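Local structure of pyruvate kinase (Toxoplasma gondii, 3GG8) at residues C222-A227 with R251-I256; D235-R240 with L269-G274. The protein catalyses the last step of glycolysis, transferring the phosphoryl group of phosphoenolpyruvate to ADP to give pyruvate and ATP. All blocks are in the same frame, centred on the assembly; numbering follows the deposited sequence. Where two conformers were deposited one is given.

Contact 1 (C222-A227 with R251-I256)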
loop_
_atom_site.group_PDB
_atom_site.type_symbol
_atom_site.label_atom_id
_atom_site.label_comp_id
_atom_site.label_asym_id
_atom_site.label_seq_id
_atom_site.Cartn_x
_atom_site.Cartn_y
_atom_site.Cartn_z
ATOM N N CYS C 222 -3.001 -41.795 -21.181
ATOM C CA CYS C 222 -3.408 -41.016 -20.008
ATOM C C CYS C 222 -2.401 -39.873 -19.820
ATOM O O CYS C 222 -1.199 -40.064 -20.025
ATOM C CB CYS C 222 -3.477 -41.895 -18.769
ATOM S SG CYS C 222 -4.719 -43.185 -18.895
ATOM N N ASN C 223 -2.905 -38.687 -19.487
ATOM C CA ASN C 223 -2.048 -37.511 -19.337
ATOM C C ASN C 223 -1.681 -37.251 -17.886
ATOM O O ASN C 223 -0.672 -36.609 -17.607
ATOM C CB ASN C 223 -2.697 -36.259 -19.951
ATOM C CG ASN C 223 -3.318 -36.536 -21.303
ATOM O OD1 ASN C 223 -4.542 -36.647 -21.423
ATOM N ND2 ASN C 223 -2.476 -36.677 -22.328
ATOM N N PHE C 224 -2.513 -37.744 -16.973
ATOM C CA PHE C 224 -2.274 -37.600 -15.554
ATOM C C PHE C 224 -2.460 -38.929 -14.840
ATOM O O PHE C 224 -3.292 -39.750 -15.240
ATOM C CB PHE C 224 -3.269 -36.612 -14.922
ATOM C CG PHE C 224 -3.150 -35.191 -15.406
ATOM C CD1 PHE C 224 -2.330 -34.273 -14.727
ATOM C CD2 PHE C 224 -3.913 -34.741 -16.486
ATOM C CE1 PHE C 224 -2.236 -32.933 -15.139
ATOM C CE2 PHE C 224 -3.824 -33.403 -16.915
ATOM C CZ PHE C 224 -2.985 -32.498 -16.231
ATOM N N ILE C 225 -1.697 -39.119 -13.763
ATOM C CA ILE C 225 -2.009 -40.122 -12.754
ATOM C C ILE C 225 -2.443 -39.389 -11.478
ATOM O O ILE C 225 -1.730 -38.527 -10.970
ATOM C CB ILE C 225 -0.807 -41.049 -12.425
ATOM C CG1 ILE C 225 -0.143 -41.632 -13.691
ATOM C CG2 ILE C 225 -1.208 -42.146 -11.433
ATOM C CD1 ILE C 225 -0.959 -42.649 -14.501
ATOM N N ALA C 226 -3.629 -39.710 -10.987
ATOM C CA ALA C 226 -4.038 -39.274 -9.663
ATOM C C ALA C 226 -3.811 -40.472 -8.759
ATOM O O ALA C 226 -4.356 -41.536 -9.010
ATOM C CB ALA C 226 -5.505 -38.845 -9.645
ATOM N N ALA C 227 -2.966 -40.314 -7.741
ATOM C CA ALA C 227 -2.551 -41.443 -6.921
ATOM C C ALA C 227 -3.292 -41.363 -5.590
ATOM O O ALA C 227 -3.097 -40.434 -4.820
ATOM C CB ALA C 227 -1.053 -41.410 -6.710
ATOM N N ARG C 251 1.781 -36.365 -15.925
ATOM C CA ARG C 251 1.872 -35.530 -14.742
ATOM C C ARG C 251 1.233 -36.234 -13.529
ATOM O O ARG C 251 0.244 -36.954 -13.674
ATOM C CB ARG C 251 1.220 -34.171 -15.020
ATOM C CG ARG C 251 1.951 -33.329 -16.098
ATOM C CD ARG C 251 3.431 -33.094 -15.770
ATOM N NE ARG C 251 4.201 -32.567 -16.908
ATOM C CZ ARG C 251 4.946 -33.320 -17.718
ATOM N NH1 ARG C 251 5.029 -34.626 -17.507
ATOM N NH2 ARG C 251 5.610 -32.775 -18.735
ATOM N N ILE C 252 1.835 -36.038 -12.354
ATOM C CA ILE C 252 1.452 -36.733 -11.126
ATOM C C ILE C 252 0.622 -35.841 -10.209
ATOM O O ILE C 252 1.047 -34.737 -9.864
ATOM C CB ILE C 252 2.709 -37.273 -10.375
ATOM C CG1 ILE C 252 3.540 -38.160 -11.308
ATOM C CG2 ILE C 252 2.319 -38.098 -9.121
ATOM C CD1 ILE C 252 4.879 -38.554 -10.728
ATOM N N ILE C 253 -0.559 -36.330 -9.821
ATOM C CA ILE C 253 -1.500 -35.563 -8.984
ATOM C C ILE C 253 -1.826 -36.342 -7.704
ATOM O O ILE C 253 -2.803 -37.086 -7.666
ATOM C CB ILE C 253 -2.830 -35.237 -9.731
ATOM C CG1 ILE C 253 -2.584 -34.527 -11.072
ATOM C CG2 ILE C 253 -3.797 -34.452 -8.813
ATOM C CD1 ILE C 253 -1.979 -33.100 -10.957
ATOM N N PRO C 254 -0.998 -36.195 -6.657
ATOM C CA PRO C 254 -1.258 -36.905 -5.411
ATOM C C PRO C 254 -2.609 -36.523 -4.801
ATOM O O PRO C 254 -3.002 -35.348 -4.842
ATOM C CB PRO C 254 -0.119 -36.438 -4.494
ATOM C CG PRO C 254 0.938 -35.981 -5.405
ATOM C CD PRO C 254 0.230 -35.387 -6.573
ATOM N N LYS C 255 -3.304 -37.524 -4.266
ATOM C CA LYS C 255 -4.552 -37.323 -3.552
ATOM C C LYS C 255 -4.260 -37.266 -2.044
ATOM O O LYS C 255 -3.627 -38.172 -1.477
ATOM C CB LYS C 255 -5.550 -38.447 -3.886
ATOM C CG LYS C 255 -6.122 -38.368 -5.307
ATOM C CD LYS C 255 -6.864 -39.638 -5.743
ATOM C CE LYS C 255 -8.108 -39.875 -4.939
ATOM N NZ LYS C 255 -8.812 -41.062 -5.517
ATOM N N ILE C 256 -4.688 -36.177 -1.410
ATOM C CA ILE C 256 -4.435 -35.991 0.014
ATOM C C ILE C 256 -5.700 -36.444 0.704
ATOM O O ILE C 256 -6.763 -35.845 0.492
ATOM C CB ILE C 256 -4.086 -34.520 0.394
ATOM C CG1 ILE C 256 -2.935 -33.962 -0.467
ATOM C CG2 ILE C 256 -3.782 -34.378 1.927
ATOM C CD1 ILE C 256 -1.573 -34.691 -0.364
#

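Contact 2 (D235-R240 with L269-G274)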
loop_
_atom_site.group_PDB
_atom_site.type_symbol
_atom_site.label_atom_id
_atom_site.label_comp_id
_atom_site.label_asym_id
_atom_site.label_seq_id
_atom_site.Cartn_x
_atom_site.Cartn_y
_atom_site.Cartn_z
ATOM N N ASP C 235 6.406 -41.330 -2.080
ATOM C CA ASP C 235 5.377 -41.945 -2.910
ATOM C C ASP C 235 5.394 -41.307 -4.300
ATOM O O ASP C 235 5.304 -42.011 -5.307
ATOM C CB ASP C 235 3.989 -41.796 -2.274
ATOM C CG ASP C 235 3.843 -42.562 -0.959
ATOM O OD1 ASP C 235 4.449 -43.632 -0.809
ATOM O OD2 ASP C 235 3.080 -42.107 -0.079
ATOM N N VAL C 236 5.532 -39.979 -4.342
ATOM C CA VAL C 236 5.558 -39.226 -5.603
ATOM C C VAL C 236 6.830 -39.510 -6.414
ATOM O O VAL C 236 6.752 -39.719 -7.621
ATOM C CB VAL C 236 5.434 -37.706 -5.386
ATOM C CG1 VAL C 236 5.306 -37.003 -6.727
ATOM C CG2 VAL C 236 4.235 -37.348 -4.437
ATOM N N ARG C 237 7.986 -39.485 -5.742
ATOM C CA ARG C 237 9.276 -39.830 -6.359
ATOM C C ARG C 237 9.247 -41.244 -6.942
ATOM O O ARG C 237 9.850 -41.520 -7.992
ATOM C CB ARG C 237 10.437 -39.687 -5.349
ATOM C CG ARG C 237 10.736 -38.238 -4.959
ATOM C CD ARG C 237 12.002 -38.067 -4.130
ATOM N NE ARG C 237 11.756 -38.221 -2.696
ATOM C CZ ARG C 237 11.309 -37.260 -1.881
ATOM N NH1 ARG C 237 11.041 -36.042 -2.329
ATOM N NH2 ARG C 237 11.121 -37.522 -0.602
ATOM N N TYR C 238 8.540 -42.129 -6.251
ATOM C CA TYR C 238 8.405 -43.514 -6.669
ATOM C C TYR C 238 7.640 -43.640 -7.981
ATOM O O TYR C 238 8.092 -44.336 -8.893
ATOM C CB TYR C 238 7.763 -44.368 -5.561
ATOM C CG TYR C 238 7.562 -45.793 -5.996
ATOM C CD1 TYR C 238 8.653 -46.604 -6.311
ATOM C CD2 TYR C 238 6.287 -46.320 -6.131
ATOM C CE1 TYR C 238 8.469 -47.917 -6.741
ATOM C CE2 TYR C 238 6.092 -47.621 -6.556
ATOM C CZ TYR C 238 7.176 -48.413 -6.864
ATOM O OH TYR C 238 6.972 -49.707 -7.289
ATOM N N ILE C 239 6.494 -42.950 -8.082
ATOM C CA ILE C 239 5.739 -42.925 -9.334
ATOM C C ILE C 239 6.543 -42.310 -10.500
ATOM O O ILE C 239 6.519 -42.844 -11.617
ATOM C CB ILE C 239 4.385 -42.220 -9.199
ATOM C CG1 ILE C 239 3.547 -42.888 -8.107
ATOM C CG2 ILE C 239 3.646 -42.252 -10.549
ATOM C CD1 ILE C 239 2.583 -41.975 -7.423
ATOM N N ARG C 240 7.251 -41.207 -10.235
ATOM C CA ARG C 240 8.055 -40.555 -11.264
ATOM C C ARG C 240 9.142 -41.469 -11.836
ATOM O O ARG C 240 9.371 -41.480 -13.049
ATOM C CB ARG C 240 8.664 -39.256 -10.745
ATOM C CG ARG C 240 9.413 -38.478 -11.807
ATOM C CD ARG C 240 9.589 -37.035 -11.415
ATOM N NE ARG C 240 8.337 -36.282 -11.474
ATOM C CZ ARG C 240 7.744 -35.734 -10.422
ATOM N NH1 ARG C 240 6.615 -35.053 -10.583
ATOM N NH2 ARG C 240 8.288 -35.859 -9.210
ATOM N N LEU C 269 3.653 -31.561 -2.314
ATOM C CA LEU C 269 3.394 -30.547 -3.321
ATOM C C LEU C 269 4.631 -30.239 -4.168
ATOM O O LEU C 269 4.521 -30.097 -5.385
ATOM C CB LEU C 269 2.876 -29.269 -2.672
ATOM C CG LEU C 269 2.610 -28.045 -3.549
ATOM C CD1 LEU C 269 1.720 -28.334 -4.749
ATOM C CD2 LEU C 269 2.006 -26.924 -2.674
ATOM N N ALA C 270 5.793 -30.120 -3.523
ATOM C CA ALA C 270 7.038 -29.805 -4.228
ATOM C C ALA C 270 7.391 -30.876 -5.243
ATOM O O ALA C 270 7.915 -30.558 -6.304
ATOM C CB ALA C 270 8.204 -29.598 -3.242
ATOM N N GLU C 271 7.113 -32.138 -4.924
ATOM C CA GLU C 271 7.438 -33.234 -5.846
ATOM C C GLU C 271 6.403 -33.439 -6.946
ATOM O O GLU C 271 6.681 -34.078 -7.962
ATOM C CB GLU C 271 7.624 -34.550 -5.082
ATOM C CG GLU C 271 8.944 -34.679 -4.342
ATOM C CD GLU C 271 10.158 -34.652 -5.255
ATOM O OE1 GLU C 271 9.984 -34.657 -6.490
ATOM O OE2 GLU C 271 11.302 -34.620 -4.734
ATOM N N ALA C 272 5.211 -32.902 -6.736
ATOM C CA ALA C 272 4.060 -33.197 -7.576
ATOM C C ALA C 272 3.862 -32.165 -8.670
ATOM O O ALA C 272 4.455 -31.077 -8.634
ATOM C CB ALA C 272 2.821 -33.259 -6.725
ATOM N N ASP C 273 3.003 -32.511 -9.628
ATOM C CA ASP C 273 2.617 -31.599 -10.687
ATOM C C ASP C 273 1.307 -30.863 -10.337
ATOM O O ASP C 273 0.894 -29.932 -11.024
ATOM C CB ASP C 273 2.543 -32.359 -12.012
ATOM C CG ASP C 273 3.880 -32.997 -12.380
ATOM O OD1 ASP C 273 4.882 -32.249 -12.497
ATOM O OD2 ASP C 273 3.949 -34.242 -12.531
ATOM N N GLY C 274 0.689 -31.263 -9.230
ATOM C CA GLY C 274 -0.580 -30.683 -8.782
ATOM C C GLY C 274 -1.178 -31.575 -7.715
ATOM O O GLY C 274 -0.639 -32.645 -7.431
#

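Contact 1 (C222-A227 with R251-I256)
Phe224 lays the CD1 side of its ring against the root of Arg251 and the CG1 branch of Ile253, with CD1 lying 3.6 Å from Arg251 CB and 3.7 Å from Ile253 CG1. The two strands carrying these residues, 224-227 and 251-256, are neighbours in the closed eight-stranded parallel barrel of the pyruvate kinase TIM-barrel domain, joined through helix 233-243 in a beta-alpha-beta crossover. Their short axes diverge by only 19°, and five backbone hydrogen bonds hold them in parallel register. Arg251 N begins the series on Asn223 O; Ile225 then donates to Arg251 O and receives Ile253 N at its own carbonyl, 2.7 Å from Ile225 O. The pattern slackens next to Pro254: Ala227 N reaches Ile253 O at 3.2 Å from above the carbonyl plane, 48° out of it, whereas Lys255 N returns to Ala227 O at a less tilted angle. Phe224, Ala226, Arg251 and Ile253 put their side chains on one face, where Met276 of the next strand packs against Ala226 and Ile253; Ile225, Ala227, Ile252 and Pro254 occupy the other, and helix 233-243 covers part of it through Ile239 and Val236. The Phe224 ring also meets His447 edge-to-face. Lys255 bends at its third torsion (chi3 66°), and its amine finds a salt-bridge partner in Asp101 and a hydrogen bond to Ser228. Nearer the backbone, the aliphatic part of the chain follows the last carbonyl of the neighbouring strand, with Lys255 CB 3.3 Å from Ala227 O.

Contact 2 (D235-R240 with L269-G274)
In the helical layer around the TIM barrel, helix 233-243 meets the C-terminal end of helix 265-271 and the turn that leads into strand 275-278, and a salt-bridge network ties them together. Glu271, the last helical residue, stands at its middle. In the conformer described, one of two, Arg240, its CG trans to the backbone N (chi1 -175°), extends across to this helix end and grips a single backbone oxygen with both terminal nitrogens: Glu271 O lies near the guanidinium plane, 2.8 Å from Arg240 NH1 and 2.7 Å from Arg240 NH2. In this conformer NH1 also makes a weak, long bond to Asp273 OD2, an oxygen whose stronger partner is Ile252 N, while NH2 forms a longer salt bridge with Glu271 OE1. The other carboxylate oxygen serves Arg237, whose NH1 is 2.8 Å from Glu271 OE2. That nitrogen arrives on the anti side, 30° out of the carboxylate plane, and the two flat groups stand 75° apart. Arg237 NH2 in turn pairs with Asp234 and Glu267. Alongside the charged groups Val236 CG1 rests against the carbonyl and the CB of Glu271, 3.5 Å from Glu271 O and 3.8 Å from Glu271 CB. A guanidinium placed at a helix C-terminus faces the negative end of the helix dipole, so Arg240 in this conformer probably helps to offset it, and Glu271 links both arginines through one carboxylate.

How the contacts relate
Contact 1 belongs to the barrel wall and is buried, held by five backbone hydrogen bonds with mostly apolar side chains on both faces; contact 2 lies farther out, partly buried, and depends on charged side chains reaching for a helix end. Segment 235-240 sits on the helix that connects the two strands of contact 1, while 269-274 leads into the strand that follows 251-256, so the second contact joins successive units of the same barrel. The two meet directly: Asp273 OD2 lies 2.8 Å from Ile252 N, a probable hydrogen bond, and Pro254 packs against Ala272. Barrel strand and peripheral salt-bridge network thus share one carboxylate.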